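Local coordinates for protein Mono(ADP-ribosyl)transferase SpvB (Salmonella typhimurium, PDB 2GWM) that probably transfers ADP-ribose from NAD+ to actin, blocking its assembly into filaments, as the catalytic domain of a secreted Salmonella virulence toxin, at residues R9-Q14 against K107-T112; Y16-K21 against D27-Q32; R40-T45 against M57-N62; E66-L71 against E148-P153. All coordinates share one frame; numbering follows the deposited sequence.

Interaction 1. Residues R9-Q14 against K107-T112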
# COMPACT_ATOMS: atom_id res chain seq x y z
N ARG A 9 12.42 5.63 -5.67
CA ARG A 9 12.98 4.43 -6.32
C ARG A 9 13.52 3.46 -5.28
O ARG A 9 13.28 2.25 -5.36
CB ARG A 9 14.09 4.81 -7.31
CG ARG A 9 13.63 5.57 -8.56
CD ARG A 9 14.81 5.87 -9.51
NE ARG A 9 14.33 6.49 -10.73
CZ ARG A 9 13.76 5.84 -11.76
NH1 ARG A 9 13.62 4.52 -11.77
NH2 ARG A 9 13.33 6.55 -12.81
N TYR A 10 14.25 3.97 -4.29
CA TYR A 10 14.80 3.12 -3.24
C TYR A 10 13.70 2.48 -2.40
O TYR A 10 13.78 1.31 -2.06
CB TYR A 10 15.72 3.96 -2.35
CG TYR A 10 16.35 3.16 -1.26
CD1 TYR A 10 17.53 2.50 -1.46
CD2 TYR A 10 15.74 3.07 -0.02
CE1 TYR A 10 18.08 1.75 -0.46
CE2 TYR A 10 16.27 2.30 0.99
CZ TYR A 10 17.47 1.68 0.79
OH TYR A 10 18.09 0.94 1.78
N TYR A 11 12.69 3.24 -2.03
CA TYR A 11 11.48 2.73 -1.38
C TYR A 11 10.96 1.52 -2.14
O TYR A 11 10.69 0.48 -1.56
CB TYR A 11 10.40 3.83 -1.35
CG TYR A 11 9.10 3.24 -0.88
CD1 TYR A 11 8.80 3.15 0.46
CD2 TYR A 11 8.20 2.74 -1.80
CE1 TYR A 11 7.61 2.53 0.88
CE2 TYR A 11 7.02 2.10 -1.36
CZ TYR A 11 6.74 1.99 -0.05
OH TYR A 11 5.57 1.35 0.34
N SER A 12 10.75 1.70 -3.44
CA SER A 12 10.19 0.63 -4.28
C SER A 12 11.08 -0.63 -4.27
O SER A 12 10.59 -1.75 -4.22
CB SER A 12 9.94 1.16 -5.70
OG SER A 12 9.52 0.13 -6.60
N ALA A 13 12.38 -0.42 -4.38
CA ALA A 13 13.32 -1.54 -4.42
C ALA A 13 13.43 -2.27 -3.11
O ALA A 13 13.47 -3.51 -3.07
CB ALA A 13 14.66 -1.03 -4.78
N GLN A 14 13.52 -1.52 -2.02
CA GLN A 14 13.82 -2.13 -0.73
C GLN A 14 13.35 -1.38 0.49
O GLN A 14 13.14 -2.01 1.53
CB GLN A 14 15.32 -2.35 -0.61
CG GLN A 14 16.14 -1.09 -0.74
CD GLN A 14 17.59 -1.47 -0.96
OE1 GLN A 14 18.16 -2.09 -0.10
NE2 GLN A 14 18.16 -1.18 -2.16
N LYS A 107 -1.81 3.80 7.86
CA LYS A 107 -0.65 4.59 8.29
C LYS A 107 0.59 4.50 7.42
O LYS A 107 1.47 5.33 7.53
CB LYS A 107 -0.29 4.22 9.71
CG LYS A 107 -1.40 4.66 10.70
CD LYS A 107 -0.94 4.44 12.11
CE LYS A 107 -2.10 4.64 13.08
NZ LYS A 107 -2.51 6.10 13.31
N ALA A 108 0.66 3.48 6.62
CA ALA A 108 1.79 3.18 5.79
C ALA A 108 1.56 3.74 4.37
O ALA A 108 0.44 4.13 4.00
CB ALA A 108 1.96 1.66 5.72
N PHE A 109 2.59 3.66 3.53
CA PHE A 109 2.37 3.82 2.10
C PHE A 109 1.43 2.67 1.68
O PHE A 109 1.55 1.57 2.20
CB PHE A 109 3.66 3.77 1.35
CG PHE A 109 4.52 5.01 1.49
CD1 PHE A 109 4.45 6.00 0.56
CD2 PHE A 109 5.37 5.17 2.55
CE1 PHE A 109 5.25 7.12 0.66
CE2 PHE A 109 6.15 6.30 2.68
CZ PHE A 109 6.04 7.28 1.77
N MET A 110 0.52 2.96 0.80
CA MET A 110 -0.50 1.96 0.37
C MET A 110 -0.31 1.62 -1.10
O MET A 110 -0.42 2.48 -1.95
CB MET A 110 -1.92 2.46 0.64
CG MET A 110 -2.98 1.36 0.34
SD MET A 110 -4.64 2.03 0.59
CE MET A 110 -4.94 2.98 -0.83
N SER A 111 0.06 0.37 -1.39
CA SER A 111 0.29 -0.07 -2.74
C SER A 111 -0.96 -0.75 -3.32
O SER A 111 -1.58 -1.56 -2.65
CB SER A 111 1.42 -1.08 -2.75
OG SER A 111 1.65 -1.57 -4.03
N THR A 112 -1.28 -0.39 -4.55
CA THR A 112 -2.47 -0.89 -5.25
C THR A 112 -2.11 -1.07 -6.73
O THR A 112 -1.07 -0.63 -7.17
CB THR A 112 -3.65 0.10 -5.16
OG1 THR A 112 -3.41 1.26 -5.97
CG2 THR A 112 -3.97 0.48 -3.75
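The rings of Tyr11 and Phe109 lean against each other obliquely, with their planes at 44° and their centroids 4.8 Å apart. Neither a stack nor an edge-to-face pair results. The two side chains lie alongside, each reaching back past the other. CE1 of Tyr11 comes to 3.8 Å from CD2 of Phe109. The far end of the tyrosine reaches past the ring to the stem of the phenylalanine, where OH of Tyr11 lies 3.2 Å from CB of Phe109. The tyrosine gets there because its CG is anti to the backbone N (chi1 171°), which carries the ring off helix 3-24 toward residues 107-112. Its hydroxyl finds a polar partner in the side-chain amide of Asn20, on the same helix. Ile64 of helix 50-69 touches both side chains, so the pair sits buried between helices 3-24 and 50-69, just ahead of strand 110-112. That strand follows Phe109, and its Ser111 and Thr112 open the Ser-Thr-Ser motif of arginine-specific ADP-ribosyltransferases. Ser111 is a predicted active-site residue, hydrogen-bonded through OG to Glu148. The contact thus packs the N-terminal helix against the approach to the Arg-Ser-Glu site typical of this toxin family.

Interaction 2. Residues Y16-K21 against D27-Q32. With SO4 (sulfate ion), chain C.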
# COMPACT_ATOMS: atom_id res chain seq x y z
N TYR A 16 10.65 -0.12 1.29
CA TYR A 16 9.28 -0.44 1.73
C TYR A 16 9.28 -1.45 2.86
O TYR A 16 8.40 -1.39 3.72
CB TYR A 16 8.48 -0.99 0.53
CG TYR A 16 8.87 -2.35 0.08
CD1 TYR A 16 8.38 -3.47 0.74
CD2 TYR A 16 9.85 -2.54 -0.88
CE1 TYR A 16 8.80 -4.71 0.41
CE2 TYR A 16 10.30 -3.78 -1.21
CZ TYR A 16 9.75 -4.86 -0.56
OH TYR A 16 10.23 -6.07 -0.90
N SER A 17 10.31 -2.31 2.86
CA SER A 17 10.40 -3.49 3.72
C SER A 17 10.66 -3.05 5.17
O SER A 17 10.49 -3.84 6.11
CB SER A 17 11.47 -4.47 3.16
OG SER A 17 12.78 -3.94 3.25
N VAL A 18 11.07 -1.80 5.35
CA VAL A 18 11.34 -1.25 6.67
C VAL A 18 10.34 -0.15 7.04
O VAL A 18 9.82 -0.08 8.17
CB VAL A 18 12.76 -0.66 6.67
CG1 VAL A 18 13.02 0.22 7.87
CG2 VAL A 18 13.78 -1.80 6.60
N ILE A 19 10.09 0.76 6.11
CA ILE A 19 9.33 1.97 6.37
C ILE A 19 7.88 1.75 6.78
O ILE A 19 7.36 2.48 7.63
CB ILE A 19 9.27 2.82 5.07
CG1 ILE A 19 10.55 3.61 4.95
CG2 ILE A 19 8.06 3.77 5.09
CD1 ILE A 19 10.55 4.86 5.77
N ASN A 20 7.21 0.80 6.15
CA ASN A 20 5.80 0.64 6.43
C ASN A 20 5.54 0.06 7.79
O ASN A 20 4.68 0.52 8.52
CB ASN A 20 5.14 -0.16 5.29
CG ASN A 20 5.18 0.59 3.93
OD1 ASN A 20 5.40 0.00 2.84
ND2 ASN A 20 4.95 1.88 4.00
N LYS A 21 6.38 -0.89 8.21
CA LYS A 21 6.30 -1.37 9.60
C LYS A 21 6.58 -0.24 10.58
O LYS A 21 5.91 -0.09 11.59
CB LYS A 21 7.26 -2.53 9.83
CG LYS A 21 6.85 -3.79 9.13
CD LYS A 21 7.87 -4.92 9.33
CE LYS A 21 7.31 -6.24 8.86
NZ LYS A 21 8.18 -7.43 9.22
N ASP A 27 6.73 -3.51 15.13
CA ASP A 27 8.12 -3.89 15.14
C ASP A 27 8.67 -3.79 13.71
O ASP A 27 8.01 -4.19 12.75
CB ASP A 27 8.26 -5.30 15.70
CG ASP A 27 8.39 -5.31 17.24
OD1 ASP A 27 9.04 -4.39 17.82
OD2 ASP A 27 7.88 -6.26 17.88
N TYR A 28 9.86 -3.22 13.59
CA TYR A 28 10.49 -3.03 12.29
C TYR A 28 11.99 -3.31 12.40
O TYR A 28 12.51 -3.44 13.50
CB TYR A 28 10.30 -1.60 11.80
CG TYR A 28 10.99 -0.56 12.66
CD1 TYR A 28 12.23 -0.05 12.33
CD2 TYR A 28 10.39 -0.07 13.81
CE1 TYR A 28 12.85 0.91 13.12
CE2 TYR A 28 11.02 0.86 14.61
CZ TYR A 28 12.26 1.34 14.27
OH TYR A 28 12.86 2.28 15.09
N PRO A 29 12.66 -3.46 11.25
CA PRO A 29 14.08 -3.73 11.26
C PRO A 29 14.91 -2.48 11.61
O PRO A 29 15.24 -1.72 10.72
CB PRO A 29 14.35 -4.20 9.80
CG PRO A 29 13.03 -4.49 9.24
CD PRO A 29 12.12 -3.52 9.86
N GLU A 30 15.22 -2.30 12.88
CA GLU A 30 15.89 -1.10 13.37
C GLU A 30 17.29 -0.94 12.82
O GLU A 30 17.69 0.15 12.41
CB GLU A 30 15.91 -1.10 14.89
CG GLU A 30 14.47 -1.25 15.45
CD GLU A 30 14.31 -1.03 16.95
OE1 GLU A 30 15.16 -0.35 17.59
OE2 GLU A 30 13.28 -1.55 17.45
N THR A 31 18.04 -2.03 12.81
CA THR A 31 19.41 -1.99 12.32
C THR A 31 19.38 -1.60 10.85
O THR A 31 20.15 -0.75 10.42
CB THR A 31 20.15 -3.30 12.59
OG1 THR A 31 20.29 -3.48 14.01
CG2 THR A 31 21.55 -3.29 11.96
N GLN A 32 18.49 -2.22 10.08
CA GLN A 32 18.42 -1.86 8.67
C GLN A 32 17.98 -0.44 8.41
O GLN A 32 18.48 0.20 7.49
CB GLN A 32 17.53 -2.85 7.91
CG GLN A 32 18.13 -4.21 7.78
CD GLN A 32 19.44 -4.12 7.04
OE1 GLN A 32 20.51 -4.42 7.60
NE2 GLN A 32 19.38 -3.57 5.82
S SO4 C . 16.50 -5.52 14.26
O1 SO4 C . 15.28 -4.84 14.80
O2 SO4 C . 16.90 -6.66 15.10
O3 SO4 C . 16.16 -5.97 12.88
O4 SO4 C . 17.60 -4.54 14.19
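This is the connection between two consecutive helices, 3-24 and 30-39, at the surface of the ADP-ribosyltransferase domain. Helix 3-24 ends, the chain turns back, and Pro29 takes the N-cap position of helix 30-39. Val18 and Pro29 touch across the corner. CG2 of Val18 rests 3.8 Å from CG of Pro29. The same methyl group also reaches CB of Gln32, in the first turn of the second helix. A chi1 of 167° sets CG1 of Val18 opposite the backbone N, which leaves CG2 beside that N and facing Pro29. This branch does most of the touching. Further along helix 3-24, Lys21 lies alongside the loop that leads into helix 30-39. CB of Lys21 is 3.4 Å from the backbone O of Asp27 and 3.7 Å from CB of Tyr28. CD of its extended chain stays close to the same carbonyl oxygen. The lysine thus contributes its aliphatic stem to the contact. The Tyr28 ring leads away from helix 3-24. CG of Glu30 lies over one face of it, and Tyr22 meets it edge to face. A sulfate ion, probably from the crystallisation liquor, sits at the N-terminal end of helix 30-39. The N-H groups of the first turn, with the helix dipole, would suit an anion. Glu30 N donates to sulfate O1 at 3.2 Å. Sulfate O4 is gripped twice by one residue: Thr31 N donates to it at 2.9 Å, with an N-H...O angle of 156°, and Thr31 OG1 donates to it at 2.9 Å.

Interaction 3. Residues R40-T45 against M57-N62. With SO4 (sulfate ion), chain B.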
# COMPACT_ATOMS: atom_id res chain seq x y z
N ARG A 40 22.40 6.57 2.82
CA ARG A 40 21.82 7.62 2.00
C ARG A 40 22.10 9.01 2.60
O ARG A 40 21.53 10.04 2.17
CB ARG A 40 20.33 7.36 1.85
CG ARG A 40 20.04 6.02 1.26
CD ARG A 40 18.59 5.87 0.77
NE ARG A 40 18.28 6.77 -0.35
CZ ARG A 40 18.58 6.54 -1.64
NH1 ARG A 40 19.20 5.45 -2.02
NH2 ARG A 40 18.25 7.45 -2.56
N ASP A 41 22.97 9.04 3.61
CA ASP A 41 23.54 10.29 4.18
C ASP A 41 22.62 11.14 4.97
O ASP A 41 22.99 12.26 5.34
CB ASP A 41 24.27 11.11 3.10
CG ASP A 41 25.36 10.36 2.45
OD1 ASP A 41 26.17 9.73 3.17
OD2 ASP A 41 25.37 10.32 1.20
N TYR A 42 21.47 10.61 5.38
CA TYR A 42 20.67 11.36 6.31
C TYR A 42 21.32 11.45 7.69
O TYR A 42 21.05 12.35 8.44
CB TYR A 42 19.28 10.73 6.48
CG TYR A 42 18.42 10.72 5.23
CD1 TYR A 42 17.76 11.84 4.84
CD2 TYR A 42 18.29 9.58 4.46
CE1 TYR A 42 16.94 11.86 3.73
CE2 TYR A 42 17.47 9.58 3.35
CZ TYR A 42 16.81 10.73 2.97
OH TYR A 42 16.02 10.67 1.83
N LEU A 43 22.13 10.47 8.03
CA LEU A 43 22.92 10.51 9.26
C LEU A 43 24.36 10.23 8.97
O LEU A 43 24.69 9.56 8.00
CB LEU A 43 22.42 9.47 10.26
CG LEU A 43 20.98 9.72 10.77
CD1 LEU A 43 20.58 8.49 11.56
CD2 LEU A 43 20.89 10.95 11.57
N SER A 44 25.25 10.74 9.84
CA SER A 44 26.71 10.44 9.71
C SER A 44 27.23 9.10 10.31
O SER A 44 28.37 8.67 10.00
CB SER A 44 27.54 11.60 10.28
OG SER A 44 27.39 11.62 11.68
N THR A 45 26.41 8.46 11.15
CA THR A 45 26.73 7.13 11.74
C THR A 45 25.50 6.25 11.74
O THR A 45 24.40 6.74 11.59
CB THR A 45 27.27 7.18 13.23
OG1 THR A 45 26.23 7.52 14.15
CG2 THR A 45 28.45 8.15 13.38
N MET A 57 14.46 9.70 9.93
CA MET A 57 13.43 8.89 9.33
C MET A 57 12.34 9.76 8.74
O MET A 57 11.83 9.46 7.68
CB MET A 57 12.79 7.96 10.36
CG MET A 57 13.72 6.83 10.73
SD MET A 57 14.06 5.60 9.42
CE MET A 57 12.53 4.73 9.34
N SER A 58 11.98 10.81 9.46
CA SER A 58 10.99 11.74 8.94
C SER A 58 11.37 12.33 7.62
O SER A 58 10.58 12.40 6.70
CB SER A 58 10.72 12.85 9.95
OG SER A 58 10.15 12.32 11.19
N VAL A 59 12.62 12.82 7.52
CA VAL A 59 13.03 13.42 6.29
C VAL A 59 13.02 12.39 5.11
O VAL A 59 12.64 12.70 3.99
CB VAL A 59 14.47 14.02 6.42
CG1 VAL A 59 14.79 14.79 5.15
CG2 VAL A 59 14.58 14.93 7.63
N TYR A 60 13.51 11.20 5.37
CA TYR A 60 13.55 10.11 4.42
C TYR A 60 12.12 9.78 3.90
O TYR A 60 11.88 9.73 2.71
CB TYR A 60 14.17 8.95 5.17
CG TYR A 60 14.17 7.60 4.48
CD1 TYR A 60 14.44 7.45 3.12
CD2 TYR A 60 13.81 6.48 5.20
CE1 TYR A 60 14.42 6.19 2.52
CE2 TYR A 60 13.78 5.22 4.62
CZ TYR A 60 14.08 5.09 3.28
OH TYR A 60 14.03 3.84 2.73
N ILE A 61 11.20 9.60 4.83
CA ILE A 61 9.80 9.33 4.47
C ILE A 61 9.25 10.49 3.65
O ILE A 61 8.57 10.31 2.64
CB ILE A 61 8.96 9.12 5.75
CG1 ILE A 61 9.41 7.77 6.31
CG2 ILE A 61 7.50 9.04 5.43
CD1 ILE A 61 9.04 7.59 7.69
N ASN A 62 9.51 11.72 4.10
CA ASN A 62 9.00 12.87 3.38
C ASN A 62 9.62 12.95 2.01
O ASN A 62 8.97 13.46 1.09
CB ASN A 62 9.29 14.13 4.18
CG ASN A 62 8.45 14.23 5.45
OD1 ASN A 62 7.35 13.65 5.50
ND2 ASN A 62 8.88 15.02 6.42
S SO4 B . 20.53 6.79 -5.33
O1 SO4 B . 19.92 7.98 -4.75
O2 SO4 B . 19.78 5.56 -5.01
O3 SO4 B . 20.64 7.03 -6.79
O4 SO4 B . 21.90 6.65 -4.80
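An aromatic contact closes the connection between helix 30-39 and helix 50-69, at the edge of the helical part of the fold and away from the active site. Tyr42, in the loop after helix 30-39, lies across helix 50-69 and packs on Tyr60 and Val59. The Tyr42 side chain runs roughly perpendicular to that of Tyr60. CB of Tyr60 sits over one face of the Tyr42 ring, 4.0 Å from its centroid and 20° off the ring normal, which makes a CH-pi contact. A chi1 of -64° swings the Tyr42 ring away from its own carbonyl carbon and brings this face onto the helix. The two rings themselves meet obliquely, with CE2 of Tyr42 3.7 Å from CD1 of Tyr60. Toward the preceding residue of the helix, CE1 of Tyr42 is 3.9 Å from CG1 of Val59. The hydroxyl of Tyr42 runs on past CA of Tyr60 and is hydrogen-bonded to Asp63, on the same helix. The guanidinium of Arg40 lies off to one side, next to Tyr10, where it holds a sulfate ion, probably from the crystallisation liquor. NH1 of Arg40 donates to sulfate O2, at the edge and in the plane of the guanidinium, over 3.0 Å with an angle of 164°. NH2 of Arg40 donates to sulfate O1 over 2.8 Å, but less straight. The chemistry implies a division of labour: Tyr42 joins loop to helix by apolar contact along its ring and a polar bond at its tip, while the nearby arginine offers a charged group suited to an anion.

Interaction 4. Residues E66-L71 against E148-P153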
# COMPACT_ATOMS: atom_id res chain seq x y z
N GLU A 66 7.28 13.04 -1.22
CA GLU A 66 7.35 14.16 -2.15
C GLU A 66 7.70 13.65 -3.55
O GLU A 66 7.12 14.16 -4.52
CB GLU A 66 8.37 15.18 -1.68
CG GLU A 66 8.66 16.26 -2.69
CD GLU A 66 7.50 17.12 -3.04
OE1 GLU A 66 6.56 17.19 -2.19
OE2 GLU A 66 7.52 17.69 -4.18
N GLY A 67 8.62 12.68 -3.67
CA GLY A 67 8.87 12.11 -4.96
C GLY A 67 7.57 11.56 -5.56
O GLY A 67 7.27 11.77 -6.71
N LEU A 68 6.82 10.85 -4.75
CA LEU A 68 5.58 10.29 -5.22
C LEU A 68 4.63 11.35 -5.69
O LEU A 68 4.04 11.25 -6.77
CB LEU A 68 4.95 9.50 -4.09
CG LEU A 68 3.64 8.77 -4.39
CD1 LEU A 68 3.78 7.75 -5.43
CD2 LEU A 68 3.11 8.14 -3.13
N SER A 69 4.42 12.37 -4.84
CA SER A 69 3.50 13.45 -5.16
C SER A 69 3.86 14.13 -6.49
O SER A 69 2.99 14.63 -7.21
CB SER A 69 3.44 14.41 -4.00
OG SER A 69 2.58 15.52 -4.21
N SER A 70 5.14 14.15 -6.86
CA SER A 70 5.59 14.89 -8.03
C SER A 70 5.34 14.14 -9.32
O SER A 70 5.49 14.70 -10.40
CB SER A 70 7.07 15.21 -7.88
OG SER A 70 7.86 14.06 -8.09
N LEU A 71 4.90 12.89 -9.21
CA LEU A 71 4.60 12.12 -10.37
C LEU A 71 3.26 12.54 -10.96
O LEU A 71 2.41 13.13 -10.29
CB LEU A 71 4.55 10.62 -10.02
CG LEU A 71 5.86 9.97 -9.55
CD1 LEU A 71 5.72 8.50 -9.24
CD2 LEU A 71 6.96 10.15 -10.55
N GLU A 148 1.49 -0.08 -10.83
CA GLU A 148 1.32 0.13 -9.40
C GLU A 148 0.93 1.55 -9.19
O GLU A 148 1.64 2.45 -9.66
CB GLU A 148 2.62 -0.19 -8.68
CG GLU A 148 2.53 -0.04 -7.19
CD GLU A 148 3.76 -0.56 -6.46
OE1 GLU A 148 4.78 -0.91 -7.14
OE2 GLU A 148 3.68 -0.57 -5.21
N MET A 149 -0.14 1.75 -8.44
CA MET A 149 -0.52 3.07 -7.95
C MET A 149 -0.21 3.08 -6.45
O MET A 149 -0.75 2.27 -5.68
CB MET A 149 -2.02 3.31 -8.12
CG MET A 149 -2.42 4.54 -7.40
SD MET A 149 -3.86 5.32 -8.05
CE MET A 149 -2.81 6.12 -9.13
N LEU A 150 0.72 3.94 -6.04
CA LEU A 150 1.15 4.01 -4.66
C LEU A 150 0.53 5.28 -4.06
O LEU A 150 0.46 6.33 -4.70
CB LEU A 150 2.69 4.11 -4.60
CG LEU A 150 3.26 4.01 -3.20
CD1 LEU A 150 3.13 2.68 -2.63
CD2 LEU A 150 4.75 4.36 -3.25
N PHE A 151 0.09 5.16 -2.81
CA PHE A 151 -0.45 6.23 -2.03
C PHE A 151 0.47 6.52 -0.86
O PHE A 151 1.03 5.63 -0.28
CB PHE A 151 -1.82 5.80 -1.46
CG PHE A 151 -2.92 5.67 -2.50
CD1 PHE A 151 -3.82 6.67 -2.72
CD2 PHE A 151 -2.99 4.55 -3.30
CE1 PHE A 151 -4.82 6.56 -3.68
CE2 PHE A 151 -3.94 4.44 -4.24
CZ PHE A 151 -4.85 5.44 -4.43
N PRO A 152 0.60 7.80 -0.52
CA PRO A 152 1.40 8.13 0.66
C PRO A 152 0.71 7.75 1.93
O PRO A 152 -0.47 7.36 1.93
CB PRO A 152 1.55 9.65 0.57
CG PRO A 152 0.28 10.10 -0.07
CD PRO A 152 -0.01 8.99 -1.09
N PRO A 153 1.43 7.84 3.05
CA PRO A 153 0.86 7.49 4.35
C PRO A 153 -0.42 8.24 4.70
O PRO A 153 -0.59 9.39 4.30
CB PRO A 153 1.98 7.86 5.33
CG PRO A 153 3.17 7.73 4.56
CD PRO A 153 2.84 8.23 3.19
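The C-terminal part of helix 50-69 packs here on the strand that follows the predicted active-site glutamate of the ADP-ribosyltransferase fold. Leu68 carries the helix side, and Leu150 and Pro152 receive it. Side chains alternate along strand 149-151: CB of Leu150 points toward the helix, while those of Met149 and Phe151 point away. Leu68 comes in nearly perpendicular to the side chain of Leu150. Both branches of Leu68 touch. CD1 of Leu68 is 3.9 Å from CB of Leu150. CD2 of Leu68 lies 3.6 Å from the backbone O of Leu150 and reaches on to Pro152, 3.8 Å from its CD. The chi1 of Leu68, -178°, sets its branch point opposite the backbone N and extends the fork from the helix onto the strand. Nearby, OG of Ser70 donates to O of Gly67 at 2.7 Å, three residues back, tilted 27° from the carbonyl plane. The Leu150 side chain also touches Tyr11 and Ser111, which makes it a link between helix packing and active site. Glu148, just before the strand, is a predicted active-site residue. Helix packing thus backs the strand leading out of the Glu-x-Glu motif, the signature of arginine-specific ADP-ribosyltransferases.

Overall arrangement
The four contacts tie the N-terminal helices of the transferase domain to one another and to its small antiparallel sheet. Interactions 2 and 3 follow each other along the chain, and both are nested in the loop closed by interaction 1. Interaction 4 crosses interaction 1 in sequence. Their centres are only 9 Å apart, and their strands, 110-112 and 149-151, are neighbours in the sheet, so two predicted catalytic residues meet there. Interactions 1 and 2 share helix 3-24, and interactions 3 and 4 share helix 50-69. Interactions 2 and 3, 14 Å apart between centres, touch through Ile19. Contacts between helices at the surface are thus connected, through helices 3-24 and 50-69, to the strands beside the predicted active site.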